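Local coordinates for protein PaiA Acetyltransferase (Thermoplasma acidophilum, PDB 3K9U) that transfers an acetyl group from acetyl coenzyme A to polyamines such as spermidine, and so helps to keep their concentration below toxic levels, at residues A[8-13]-A[52-57]; A[14-19]-A[75-80]. All coordinates share one frame; numbering follows the deposited sequence.

Both contacts lie on the same side of the chain's centre, with their own centres about 10 Å apart, and their segments interleave along the chain: 8-13 runs straight into 14-19, and their partners 52-57 and 75-80 follow in the same order. Contact 1 sets the turn after edge strand 3-7 against helix 47-59; contact 2 lays the helix that the turn starts, 13-27, across strand 73-83 of the mixed sheet of this GNAT acetyltransferase. They share a hydrophobic core, in which Leu-8 CD1 lies 4.1 Å from Phe-77 CB and Ile-54 CD1 lies 4.2 Å from Leu-16 CD2. The bound acetyl-CoA lies nearer contact 2.

Contact 1 of 2, residues A[8-13]-A[52-57]; sequences LSIEDL and NEIVRS
Ile-54 pushes its side chain from helix 47-59 against the backbone of Ser-9, and this is where the contact is tight. With CG2 anti to its own backbone N, the methyl bears on the peptide that follows Ser-9: Ile-54 CG2 is 3.6 Å from Ser-9 C. Its other branch reaches deeper, ending with Ile-54 CD1 4.3 Å from Leu-13 CD1, the leucine at the start of helix 13-27. No direct hydrogen bond joins the two segments.

The turn being packed is the link between the first strand and first helix of the GNAT fold. Asp-12 closes it from inside, accepting the backbone N-H of Ser-9 at Asp-12 OD2 (2.9 Å from Ser-9 N), on the anti side of the carboxylate and 21° out of its plane. The backbone bond from Asp-12 N to Ser-9 O runs the other way, so the two residues hold each other twice. Leu-8 turns into the buried interior, onto Phe-65 and Leu-74 of the sheet.

Toward solvent the fit slackens. Exposed Ile-10 and Val-55 just meet through their CG2 methyls, 4.4 Å apart. At the other end, between buried Leu-8 and Ser-57, a water donates to Ser-57 OG at 2.6 Å and only weakly to Leu-8 O, which also accepts from Gln-58. Ser-57 OG gives its own proton to Ile-54 O, 2.7 Å away within the helix.

Contact 2 of 2, residues A[14-19]-A[75-80]; sequences ETLIEV and IGFIEL
Helix 14-19 crosses strand 75-80 almost perpendicularly, at 92° between their directions, with the two axes 8.2 Å apart at their closest. Val-19 points at the strand, while Leu-16, one turn before it, sets off across it and brings its end nearer; both reach Phe-77. The ring stands up from the strand toward the helix, its CG held between the backbone N and the carbonyl carbon (chi1 60°). Leu-16 CD1 comes obliquely to the CG-CD1 side of the ring, modelled at 3.2 Å from Phe-77 CD1, shorter than a normal carbon-carbon contact, so the exact spacing is doubtful; the two side chains cross at about a right angle. Val-19 comes to the ring edge near its plane, Val-19 CG1 lying 4.1 Å from Phe-77 CE1. Val-19 CG1 also rests on the strand's backbone, 3.8 Å from Ile-75 O and close to Gly-76 CA.

That backbone is irregular here: Ile-75 and Gly-76 both face Ala-68 of strand 63-70 in a classic beta bulge. Ile-75 leaves the strand on the side away from 14-19 and touches Ile-103 of helix 103-118, an acetyl-CoA-binding residue. This end of the strand thus lies between those two helices, with strands 63-70 and 86-94 hydrogen-bonded along its flanks.

Contact 1 of 2, residues A[8-13]-A[52-57]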
loop_
_atom_site.group_PDB
_atom_site.type_symbol
_atom_site.label_atom_id
_atom_site.label_comp_id
_atom_site.label_asym_id
_atom_site.label_seq_id
_atom_site.Cartn_x
_atom_site.Cartn_y
_atom_site.Cartn_z
ATOM N N LEU A 8 -19.531 13.267 5.843
ATOM C CA LEU A 8 -18.567 14.332 5.630
ATOM C C LEU A 8 -19.237 15.666 5.875
ATOM O O LEU A 8 -20.456 15.783 5.749
ATOM C CB LEU A 8 -18.016 14.270 4.218
ATOM C CG LEU A 8 -17.139 13.034 4.034
ATOM C CD1 LEU A 8 -17.040 12.665 2.561
ATOM C CD2 LEU A 8 -15.790 13.281 4.660
ATOM N N SER A 9 -18.444 16.660 6.247
ATOM C CA SER A 9 -18.960 17.981 6.505
ATOM C C SER A 9 -17.960 18.949 5.911
ATOM O O SER A 9 -16.887 18.521 5.435
ATOM C CB SER A 9 -19.153 18.222 8.015
ATOM O OG SER A 9 -17.913 18.516 8.635
ATOM N N ILE A 10 -18.303 20.239 5.920
ATOM C CA ILE A 10 -17.508 21.192 5.141
ATOM C C ILE A 10 -16.082 21.359 5.715
ATOM O O ILE A 10 -15.151 21.701 4.989
ATOM C CB ILE A 10 -18.212 22.577 4.938
ATOM C CG1 ILE A 10 -17.918 23.541 6.079
ATOM C CG2 ILE A 10 -19.737 22.429 4.724
ATOM C CD1 ILE A 10 -18.645 24.855 5.885
ATOM N N GLU A 11 -15.904 21.105 7.003
ATOM C CA GLU A 11 -14.555 21.131 7.597
ATOM C C GLU A 11 -13.647 20.020 7.047
ATOM O O GLU A 11 -12.433 20.102 7.171
ATOM C CB GLU A 11 -14.597 21.068 9.129
ATOM C CG GLU A 11 -15.699 20.209 9.688
ATOM C CD GLU A 11 -15.465 19.762 11.115
ATOM O OE1 GLU A 11 -14.988 20.572 11.952
ATOM O OE2 GLU A 11 -15.786 18.583 11.395
ATOM N N ASP A 12 -14.229 19.008 6.410
ATOM C CA ASP A 12 -13.441 17.953 5.789
ATOM C C ASP A 12 -12.921 18.340 4.403
ATOM O O ASP A 12 -12.231 17.555 3.771
ATOM C CB ASP A 12 -14.256 16.654 5.708
ATOM C CG ASP A 12 -14.687 16.154 7.077
ATOM O OD1 ASP A 12 -13.828 16.084 7.989
ATOM O OD2 ASP A 12 -15.886 15.838 7.256
ATOM N N LEU A 13 -13.216 19.543 3.937
ATOM C CA LEU A 13 -13.001 19.874 2.528
ATOM C C LEU A 13 -11.555 19.755 2.042
ATOM O O LEU A 13 -11.273 19.100 1.017
ATOM C CB LEU A 13 -13.510 21.292 2.232
ATOM C CG LEU A 13 -13.267 21.773 0.801
ATOM C CD1 LEU A 13 -14.206 21.069 -0.156
ATOM C CD2 LEU A 13 -13.443 23.265 0.752
ATOM N N ASN A 52 -20.293 22.116 -2.675
ATOM C CA ASN A 52 -21.669 21.952 -3.121
ATOM C C ASN A 52 -22.099 20.507 -2.946
ATOM O O ASN A 52 -23.213 20.253 -2.469
ATOM C CB ASN A 52 -21.833 22.402 -4.578
ATOM C CG ASN A 52 -23.279 22.392 -5.048
ATOM O OD1 ASN A 52 -24.172 22.972 -4.411
ATOM N ND2 ASN A 52 -23.515 21.763 -6.196
ATOM N N GLU A 53 -21.211 19.563 -3.286
ATOM C CA GLU A 53 -21.553 18.134 -3.156
ATOM C C GLU A 53 -21.708 17.717 -1.705
ATOM O O GLU A 53 -22.626 16.980 -1.366
ATOM C CB GLU A 53 -20.520 17.235 -3.826
ATOM C CG GLU A 53 -20.561 17.274 -5.367
ATOM C CD GLU A 53 -19.268 16.707 -5.993
ATOM O OE1 GLU A 53 -18.278 16.524 -5.262
ATOM O OE2 GLU A 53 -19.228 16.456 -7.201
ATOM N N ILE A 54 -20.799 18.206 -0.856
ATOM C CA ILE A 54 -20.874 17.949 0.574
ATOM C C ILE A 54 -22.184 18.503 1.131
ATOM O O ILE A 54 -22.850 17.796 1.894
ATOM C CB ILE A 54 -19.642 18.543 1.319
ATOM C CG1 ILE A 54 -18.352 17.791 0.932
ATOM C CG2 ILE A 54 -19.821 18.524 2.834
ATOM C CD1 ILE A 54 -17.059 18.412 1.549
ATOM N N VAL A 55 -22.574 19.737 0.758
ATOM C CA VAL A 55 -23.815 20.324 1.290
ATOM C C VAL A 55 -25.048 19.563 0.822
ATOM O O VAL A 55 -25.952 19.317 1.615
ATOM C CB VAL A 55 -23.981 21.844 0.992
ATOM C CG1 VAL A 55 -25.369 22.396 1.526
ATOM C CG2 VAL A 55 -22.826 22.624 1.610
ATOM N N ARG A 56 -25.066 19.177 -0.453
ATOM C CA ARG A 56 -26.144 18.345 -1.008
ATOM C C ARG A 56 -26.288 17.054 -0.221
ATOM O O ARG A 56 -27.405 16.661 0.137
ATOM C CB ARG A 56 -25.880 17.991 -2.489
ATOM C CG ARG A 56 -26.258 19.124 -3.452
ATOM C CD ARG A 56 -25.821 18.843 -4.889
ATOM N NE ARG A 56 -26.535 17.698 -5.463
ATOM C CZ ARG A 56 -25.984 16.533 -5.836
ATOM N NH1 ARG A 56 -24.666 16.286 -5.738
ATOM N NH2 ARG A 56 -26.783 15.580 -6.336
ATOM N N SER A 57 -25.147 16.411 0.047
ATOM C CA SER A 57 -25.130 15.142 0.760
ATOM C C SER A 57 -25.700 15.249 2.178
ATOM O O SER A 57 -26.042 14.249 2.784
ATOM C CB SER A 57 -23.701 14.597 0.832
ATOM O OG SER A 57 -23.005 15.114 1.958
HETATM O O HOH W 1 -22.500 13.654 4.093
#

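Contact 2 of 2, residues A[14-19]-A[75-80]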
loop_
_atom_site.group_PDB
_atom_site.type_symbol
_atom_site.label_atom_id
_atom_site.label_comp_id
_atom_site.label_asym_id
_atom_site.label_seq_id
_atom_site.Cartn_x
_atom_site.Cartn_y
_atom_site.Cartn_z
ATOM N N GLU A 14 -10.643 20.404 2.747
ATOM C CA GLU A 14 -9.268 20.498 2.275
ATOM C C GLU A 14 -8.579 19.126 2.336
ATOM O O GLU A 14 -7.798 18.776 1.445
ATOM C CB GLU A 14 -8.484 21.558 3.073
ATOM C CG GLU A 14 -9.047 23.037 2.931
ATOM C CD GLU A 14 -10.328 23.332 3.764
ATOM O OE1 GLU A 14 -10.885 22.413 4.417
ATOM O OE2 GLU A 14 -10.785 24.500 3.761
ATOM N N THR A 15 -8.871 18.348 3.376
ATOM C CA THR A 15 -8.223 17.051 3.536
ATOM C C THR A 15 -8.809 16.070 2.500
ATOM O O THR A 15 -8.086 15.252 1.914
ATOM C CB THR A 15 -8.270 16.546 5.011
ATOM O OG1 THR A 15 -9.622 16.397 5.434
ATOM C CG2 THR A 15 -7.599 17.542 5.964
ATOM N N LEU A 16 -10.098 16.216 2.206
ATOM C CA LEU A 16 -10.740 15.413 1.148
ATOM C C LEU A 16 -10.068 15.585 -0.236
ATOM O O LEU A 16 -9.794 14.590 -0.937
ATOM C CB LEU A 16 -12.230 15.712 1.096
ATOM C CG LEU A 16 -13.112 14.825 0.195
ATOM C CD1 LEU A 16 -13.250 13.438 0.741
ATOM C CD2 LEU A 16 -14.486 15.450 0.085
ATOM N N ILE A 17 -9.718 16.820 -0.590
ATOM C CA ILE A 17 -8.994 17.073 -1.841
ATOM C C ILE A 17 -7.643 16.364 -1.847
ATOM O O ILE A 17 -7.252 15.795 -2.862
ATOM C CB ILE A 17 -8.811 18.549 -2.095
ATOM C CG1 ILE A 17 -10.173 19.242 -2.260
ATOM C CG2 ILE A 17 -7.925 18.832 -3.356
ATOM C CD1 ILE A 17 -10.021 20.786 -2.244
ATOM N N GLU A 18 -6.948 16.350 -0.714
ATOM C CA GLU A 18 -5.629 15.719 -0.667
ATOM C C GLU A 18 -5.673 14.201 -0.734
ATOM O O GLU A 18 -4.862 13.603 -1.397
ATOM C CB GLU A 18 -4.836 16.170 0.550
ATOM C CG GLU A 18 -4.357 17.645 0.509
ATOM C CD GLU A 18 -4.142 18.208 -0.910
ATOM O OE1 GLU A 18 -3.336 17.628 -1.680
ATOM O OE2 GLU A 18 -4.783 19.242 -1.250
ATOM N N VAL A 19 -6.619 13.587 -0.043
ATOM C CA VAL A 19 -6.851 12.168 -0.148
ATOM C C VAL A 19 -7.122 11.765 -1.623
ATOM O O VAL A 19 -6.425 10.897 -2.198
ATOM C CB VAL A 19 -8.062 11.777 0.742
ATOM C CG1 VAL A 19 -8.502 10.359 0.481
ATOM C CG2 VAL A 19 -7.736 11.996 2.240
ATOM N N ILE A 75 -8.871 9.743 5.942
ATOM C CA ILE A 75 -7.977 9.053 5.015
ATOM C C ILE A 75 -8.671 8.343 3.841
ATOM O O ILE A 75 -8.027 7.608 3.098
ATOM C CB ILE A 75 -7.038 8.082 5.732
ATOM C CG1 ILE A 75 -7.794 7.068 6.625
ATOM C CG2 ILE A 75 -5.988 8.879 6.589
ATOM C CD1 ILE A 75 -8.663 5.967 5.882
ATOM N N GLY A 76 -9.984 8.517 3.691
ATOM C CA GLY A 76 -10.718 7.858 2.605
ATOM C C GLY A 76 -12.165 8.299 2.608
ATOM O O GLY A 76 -12.628 8.924 3.580
ATOM N N PHE A 77 -12.887 7.998 1.537
ATOM C CA PHE A 77 -14.305 8.332 1.487
ATOM C C PHE A 77 -15.054 7.481 0.493
ATOM O O PHE A 77 -14.453 6.850 -0.327
ATOM C CB PHE A 77 -14.477 9.804 1.100
ATOM C CG PHE A 77 -13.885 10.147 -0.253
ATOM C CD1 PHE A 77 -12.539 10.512 -0.375
ATOM C CD2 PHE A 77 -14.644 10.074 -1.394
ATOM C CE1 PHE A 77 -11.980 10.815 -1.622
ATOM C CE2 PHE A 77 -14.090 10.377 -2.641
ATOM C CZ PHE A 77 -12.751 10.755 -2.749
ATOM N N ILE A 78 -16.378 7.519 0.553
ATOM C CA ILE A 78 -17.214 6.777 -0.357
ATOM C C ILE A 78 -18.415 7.637 -0.714
ATOM O O ILE A 78 -18.898 8.396 0.121
ATOM C CB ILE A 78 -17.656 5.428 0.264
ATOM C CG1 ILE A 78 -18.215 4.503 -0.822
ATOM C CG2 ILE A 78 -18.654 5.658 1.409
ATOM C CD1 ILE A 78 -18.686 3.087 -0.331
ATOM N N GLU A 79 -18.862 7.549 -1.966
ATOM C CA GLU A 79 -20.032 8.268 -2.439
ATOM C C GLU A 79 -20.963 7.295 -3.154
ATOM O O GLU A 79 -20.540 6.592 -4.054
ATOM C CB GLU A 79 -19.643 9.415 -3.396
ATOM C CG GLU A 79 -20.877 10.304 -3.843
ATOM C CD GLU A 79 -20.522 11.484 -4.766
ATOM O OE1 GLU A 79 -19.933 11.271 -5.862
ATOM O OE2 GLU A 79 -20.843 12.642 -4.395
ATOM N N LEU A 80 -22.224 7.264 -2.749
ATOM C CA LEU A 80 -23.250 6.513 -3.481
ATOM C C LEU A 80 -24.528 7.308 -3.682
ATOM O O LEU A 80 -24.916 8.051 -2.797
ATOM C CB LEU A 80 -23.622 5.228 -2.748
ATOM C CG LEU A 80 -22.503 4.359 -2.218
ATOM C CD1 LEU A 80 -22.254 4.724 -0.780
ATOM C CD2 LEU A 80 -22.931 2.901 -2.365
#